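Local coordinates for uronate dehydrogenase (Agrobacterium tumefaciens, PDB 3RFX), which probably catalyses the NAD-dependent oxidation of uronic acids, using a Rossmann fold to bind the cofactor, at residues 151-164 with 192-205. The protein carries 1 engineered substitution. Residues are numbered along the deposited sequence; the frame is centred on the assembly and turned at random.
Sequences FDKFGQETALVRIG and VFRAPVLGCPVVWG
One face of the Phe151 ring, near the end of helix 135-154, lies against the loop leading into strand 202-205, with Cys200 N over its centre, while Gln156 O meets the ring edge in plane. The Arg162 guanidinium carries Val202 CG1 over one face, 3.6 Å above its plane, and meets Trp204 CH2 at its edge. Arg162, Val202 and Trp204 rise from one face of the parallel pair 158-163 and 202-205, the latter ending the seven-stranded sheet of this Rossmann fold within the chain. Arg162 and Trp204 run side by side, their planes 72° apart; with CG anti to the carbonyl carbon (chi1 -68°) and an extended chain, Arg162 brings CD to 4.2 Å from the centroid of the Trp204 six-membered ring, an off-centre CH-pi contact. Glu144 salt-bridges Arg162 NH2. Backbone bonds alternate, Val203 N donating to Leu160 O and Val203 O accepting from Arg162 N. On the sheet face of Val161, Ala159 CB packs on Val192 CG2. Just ahead of strand 158-163, Glu157 grips the loop: Arg105 pairs with OE1, which a water links to Pro196 O, while OE2 takes Leu198 N at 2.8 Å and Gly199 N at 2.9 Å, both from the same carboxylate face.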
loop_
_atom_site.group_PDB
_atom_site.type_symbol
_atom_site.label_atom_id
_atom_site.label_comp_id
_atom_site.label_asym_id
_atom_site.label_seq_id
_atom_site.Cartn_x
_atom_site.Cartn_y
_atom_site.Cartn_z
ATOM N N PHE A 151 19.642 -12.047 -14.368
ATOM C CA PHE A 151 18.568 -11.498 -15.191
ATOM C C PHE A 151 18.782 -10.018 -15.521
ATOM O O PHE A 151 18.689 -9.622 -16.685
ATOM C CB PHE A 151 17.189 -11.674 -14.556
ATOM C CG PHE A 151 16.111 -10.927 -15.286
ATOM C CD1 PHE A 151 15.718 -11.323 -16.554
ATOM C CD2 PHE A 151 15.515 -9.806 -14.720
ATOM C CE1 PHE A 151 14.744 -10.618 -17.245
ATOM C CE2 PHE A 151 14.532 -9.102 -15.404
ATOM C CZ PHE A 151 14.148 -9.512 -16.668
ATOM N N ASP A 152 19.029 -9.202 -14.502
ATOM C CA ASP A 152 19.262 -7.768 -14.725
ATOM C C ASP A 152 20.530 -7.496 -15.537
ATOM O O ASP A 152 20.584 -6.543 -16.311
ATOM C CB ASP A 152 19.344 -7.003 -13.408
ATOM C CG ASP A 152 17.982 -6.754 -12.790
ATOM O OD1 ASP A 152 17.015 -6.503 -13.546
ATOM O OD2 ASP A 152 17.888 -6.796 -11.543
ATOM N N LYS A 153 21.553 -8.325 -15.352
ATOM C CA LYS A 153 22.849 -8.061 -15.983
ATOM C C LYS A 153 22.959 -8.630 -17.403
ATOM O O LYS A 153 23.553 -7.997 -18.283
ATOM C CB LYS A 153 24.003 -8.560 -15.093
ATOM C CG LYS A 153 25.413 -8.173 -15.569
ATOM C CD LYS A 153 26.487 -8.579 -14.542
ATOM C CE LYS A 153 26.418 -7.747 -13.265
ATOM N NZ LYS A 153 26.841 -6.322 -13.413
ATOM N N PHE A 154 22.379 -9.808 -17.625
ATOM C CA PHE A 154 22.574 -10.554 -18.871
ATOM C C PHE A 154 21.271 -10.946 -19.558
ATOM O O PHE A 154 21.279 -11.406 -20.701
ATOM C CB PHE A 154 23.384 -11.830 -18.608
ATOM C CG PHE A 154 24.729 -11.578 -18.009
ATOM C CD1 PHE A 154 25.733 -10.985 -18.760
ATOM C CD2 PHE A 154 24.997 -11.939 -16.695
ATOM C CE1 PHE A 154 26.977 -10.757 -18.208
ATOM C CE2 PHE A 154 26.230 -11.714 -16.138
ATOM C CZ PHE A 154 27.229 -11.123 -16.893
ATOM N N GLY A 155 20.148 -10.786 -18.864
ATOM C CA GLY A 155 18.866 -11.159 -19.433
ATOM C C GLY A 155 18.506 -12.633 -19.287
ATOM O O GLY A 155 17.527 -13.104 -19.867
ATOM N N GLN A 156 19.303 -13.373 -18.525
ATOM C CA GLN A 156 18.989 -14.778 -18.241
ATOM C C GLN A 156 17.628 -14.861 -17.528
ATOM O O GLN A 156 17.425 -14.191 -16.518
ATOM C CB GLN A 156 20.083 -15.378 -17.353
ATOM C CG GLN A 156 19.747 -16.757 -16.756
ATOM C CD GLN A 156 19.755 -17.867 -17.788
ATOM O OE1 GLN A 156 20.779 -18.115 -18.427
ATOM N NE2 GLN A 156 18.615 -18.545 -17.956
ATOM N N GLU A 157 16.704 -15.663 -18.050
ATOM C CA GLU A 157 15.369 -15.777 -17.457
ATOM C C GLU A 157 15.227 -17.025 -16.586
ATOM O O GLU A 157 15.676 -18.115 -16.957
ATOM C CB GLU A 157 14.291 -15.779 -18.545
ATOM C CG GLU A 157 14.262 -14.490 -19.378
ATOM C CD GLU A 157 13.129 -14.481 -20.390
ATOM O OE1 GLU A 157 13.211 -15.233 -21.380
ATOM O OE2 GLU A 157 12.145 -13.744 -20.184
ATOM N N THR A 158 14.583 -16.853 -15.434
ATOM C CA THR A 158 14.447 -17.925 -14.443
ATOM C C THR A 158 13.083 -17.791 -13.768
ATOM O O THR A 158 12.683 -16.688 -13.394
ATOM C CB THR A 158 15.519 -17.793 -13.324
ATOM O OG1 THR A 158 16.844 -17.839 -13.879
ATOM C CG2 THR A 158 15.360 -18.897 -12.255
ATOM N N ALA A 159 12.370 -18.899 -13.615
ATOM C CA ALA A 159 11.200 -18.924 -12.733
ATOM C C ALA A 159 11.672 -19.364 -11.353
ATOM O O ALA A 159 12.207 -20.459 -11.207
ATOM C CB ALA A 159 10.148 -19.901 -13.261
ATOM N N LEU A 160 11.488 -18.511 -10.348
ATOM C CA LEU A 160 11.910 -18.836 -8.982
ATOM C C LEU A 160 10.756 -19.509 -8.245
ATOM O O LEU A 160 9.907 -18.842 -7.647
ATOM C CB LEU A 160 12.339 -17.569 -8.243
ATOM C CG LEU A 160 13.425 -16.743 -8.938
ATOM C CD1 LEU A 160 13.625 -15.422 -8.211
ATOM C CD2 LEU A 160 14.730 -17.538 -9.024
ATOM N N VAL A 161 10.716 -20.833 -8.300
ATOM C CA VAL A 161 9.555 -21.553 -7.798
ATOM C C VAL A 161 9.761 -21.943 -6.337
ATOM O O VAL A 161 10.560 -22.823 -6.026
ATOM C CB VAL A 161 9.247 -22.796 -8.648
ATOM C CG1 VAL A 161 7.905 -23.399 -8.238
ATOM C CG2 VAL A 161 9.231 -22.426 -10.127
ATOM N N ARG A 162 9.049 -21.259 -5.451
ATOM C CA ARG A 162 9.106 -21.548 -4.022
ATOM C C ARG A 162 8.210 -22.736 -3.728
ATOM O O ARG A 162 7.026 -22.588 -3.426
ATOM C CB ARG A 162 8.699 -20.317 -3.217
ATOM C CG ARG A 162 9.721 -19.198 -3.347
ATOM C CD ARG A 162 9.327 -17.953 -2.556
ATOM N NE ARG A 162 10.372 -16.932 -2.633
ATOM C CZ ARG A 162 10.229 -15.685 -2.197
ATOM N NH1 ARG A 162 9.076 -15.291 -1.659
ATOM N NH2 ARG A 162 11.234 -14.833 -2.302
ATOM N N ILE A 163 8.777 -23.926 -3.860
ATOM C CA ILE A 163 7.998 -25.160 -3.701
ATOM C C ILE A 163 7.428 -25.298 -2.276
ATOM O O ILE A 163 8.139 -25.084 -1.297
ATOM C CB ILE A 163 8.858 -26.388 -4.048
ATOM C CG1 ILE A 163 9.302 -26.308 -5.515
ATOM C CG2 ILE A 163 8.081 -27.688 -3.821
ATOM C CD1 ILE A 163 10.341 -27.347 -5.899
ATOM N N GLY A 164 6.144 -25.625 -2.185
ATOM C CA GLY A 164 5.513 -25.934 -0.909
ATOM C C GLY A 164 5.857 -27.369 -0.539
ATOM O O GLY A 164 6.974 -27.655 -0.105
ATOM N N VAL A 192 5.934 -22.096 -18.034
ATOM C CA VAL A 192 7.161 -21.309 -17.957
ATOM C C VAL A 192 7.940 -21.371 -19.278
ATOM O O VAL A 192 8.438 -20.348 -19.769
ATOM C CB VAL A 192 8.064 -21.764 -16.789
ATOM C CG1 VAL A 192 9.482 -21.187 -16.945
ATOM C CG2 VAL A 192 7.448 -21.356 -15.456
ATOM N N PHE A 193 8.040 -22.564 -19.859
ATOM C CA PHE A 193 8.765 -22.703 -21.127
ATOM C C PHE A 193 8.022 -22.166 -22.357
ATOM O O PHE A 193 8.658 -21.790 -23.342
ATOM C CB PHE A 193 9.249 -24.145 -21.353
ATOM C CG PHE A 193 10.386 -24.539 -20.455
ATOM C CD1 PHE A 193 11.595 -23.860 -20.512
ATOM C CD2 PHE A 193 10.249 -25.576 -19.548
ATOM C CE1 PHE A 193 12.642 -24.205 -19.679
ATOM C CE2 PHE A 193 11.299 -25.930 -18.718
ATOM C CZ PHE A 193 12.492 -25.241 -18.781
ATOM N N ARG A 194 6.694 -22.120 -22.306
ATOM C CA ARG A 194 5.912 -21.645 -23.449
ATOM C C ARG A 194 5.861 -20.113 -23.551
ATOM O O ARG A 194 5.585 -19.572 -24.622
ATOM C CB ARG A 194 4.480 -22.191 -23.399
ATOM C CG ARG A 194 3.541 -21.341 -22.550
ATOM C CD ARG A 194 2.184 -21.989 -22.305
ATOM N NE ARG A 194 1.405 -21.202 -21.346
ATOM C CZ ARG A 194 0.324 -21.639 -20.707
ATOM N NH1 ARG A 194 -0.131 -22.871 -20.919
ATOM N NH2 ARG A 194 -0.302 -20.843 -19.850
ATOM N N ALA A 195 6.104 -19.417 -22.442
ATOM C CA ALA A 195 5.951 -17.960 -22.423
ATOM C C ALA A 195 6.967 -17.240 -23.318
ATOM O O ALA A 195 8.163 -17.457 -23.199
ATOM C CB ALA A 195 6.051 -17.432 -20.991
ATOM N N PRO A 196 6.489 -16.358 -24.204
ATOM C CA PRO A 196 7.445 -15.576 -25.000
ATOM C C PRO A 196 8.389 -14.800 -24.085
ATOM O O PRO A 196 9.602 -14.812 -24.292
ATOM C CB PRO A 196 6.546 -14.617 -25.786
ATOM C CG PRO A 196 5.244 -15.354 -25.925
ATOM C CD PRO A 196 5.095 -16.154 -24.629
ATOM N N VAL A 197 7.832 -14.162 -23.057
ATOM C CA VAL A 197 8.622 -13.384 -22.108
ATOM C C VAL A 197 8.314 -13.834 -20.673
ATOM O O VAL A 197 7.153 -13.939 -20.282
ATOM C CB VAL A 197 8.331 -11.873 -22.244
ATOM C CG1 VAL A 197 9.105 -11.084 -21.208
ATOM C CG2 VAL A 197 8.671 -11.384 -23.657
ATOM N N LEU A 198 9.359 -14.108 -19.902
ATOM C CA LEU A 198 9.190 -14.624 -18.537
ATOM C C LEU A 198 9.679 -13.632 -17.495
ATOM O O LEU A 198 8.962 -13.316 -16.543
ATOM C CB LEU A 198 9.938 -15.955 -18.350
ATOM C CG LEU A 198 9.823 -16.500 -16.918
ATOM C CD1 LEU A 198 8.423 -17.031 -16.719
ATOM C CD2 LEU A 198 10.851 -17.590 -16.644
ATOM N N GLY A 199 10.906 -13.153 -17.672
ATOM C CA GLY A 199 11.553 -12.319 -16.673
ATOM C C GLY A 199 12.211 -13.181 -15.609
ATOM O O GLY A 199 12.737 -14.255 -15.918
ATOM N N CYS A 200 12.185 -12.723 -14.358
ATOM C CA CYS A 200 12.718 -13.509 -13.244
ATOM C C CYS A 200 11.710 -13.527 -12.084
ATOM O O CYS A 200 12.018 -13.079 -10.984
ATOM C CB CYS A 200 14.050 -12.919 -12.767
ATOM S SG CYS A 200 15.029 -13.978 -11.630
ATOM N N PRO A 201 10.500 -14.037 -12.335
ATOM C CA PRO A 201 9.437 -13.922 -11.330
ATOM C C PRO A 201 9.548 -14.923 -10.168
ATOM O O PRO A 201 9.997 -16.048 -10.366
ATOM C CB PRO A 201 8.184 -14.234 -12.139
ATOM C CG PRO A 201 8.660 -15.223 -13.164
ATOM C CD PRO A 201 10.028 -14.701 -13.564
ATOM N N VAL A 202 9.137 -14.495 -8.976
ATOM C CA VAL A 202 8.859 -15.406 -7.872
ATOM C C VAL A 202 7.524 -16.086 -8.139
ATOM O O VAL A 202 6.527 -15.430 -8.445
ATOM C CB VAL A 202 8.779 -14.649 -6.524
ATOM C CG1 VAL A 202 8.263 -15.570 -5.414
ATOM C CG2 VAL A 202 10.138 -14.048 -6.158
ATOM N N VAL A 203 7.507 -17.409 -8.035
ATOM C CA VAL A 203 6.290 -18.187 -8.222
ATOM C C VAL A 203 6.057 -18.992 -6.954
ATOM O O VAL A 203 6.952 -19.702 -6.502
ATOM C CB VAL A 203 6.445 -19.180 -9.387
ATOM C CG1 VAL A 203 5.168 -19.992 -9.573
ATOM C CG2 VAL A 203 6.844 -18.442 -10.690
ATOM N N TRP A 204 4.867 -18.884 -6.373
ATOM C CA TRP A 204 4.563 -19.703 -5.199
ATOM C C TRP A 204 4.182 -21.091 -5.678
ATOM O O TRP A 204 3.210 -21.251 -6.414
ATOM C CB TRP A 204 3.429 -19.084 -4.390
ATOM C CG TRP A 204 3.795 -17.763 -3.772
ATOM C CD1 TRP A 204 3.378 -16.532 -4.175
ATOM C CD2 TRP A 204 4.651 -17.550 -2.641
ATOM N NE1 TRP A 204 3.918 -15.556 -3.360
ATOM C CE2 TRP A 204 4.696 -16.159 -2.407
ATOM C CE3 TRP A 204 5.369 -18.408 -1.789
ATOM C CZ2 TRP A 204 5.433 -15.597 -1.363
ATOM C CZ3 TRP A 204 6.106 -17.850 -0.756
ATOM C CH2 TRP A 204 6.130 -16.454 -0.548
ATOM N N GLY A 205 4.947 -22.096 -5.261
ATOM C CA GLY A 205 4.717 -23.447 -5.730
ATOM C C GLY A 205 3.700 -24.188 -4.882
ATOM O O GLY A 205 4.075 -24.933 -3.982
HETATM O O HOH W 1 12.221 -13.957 -23.678
#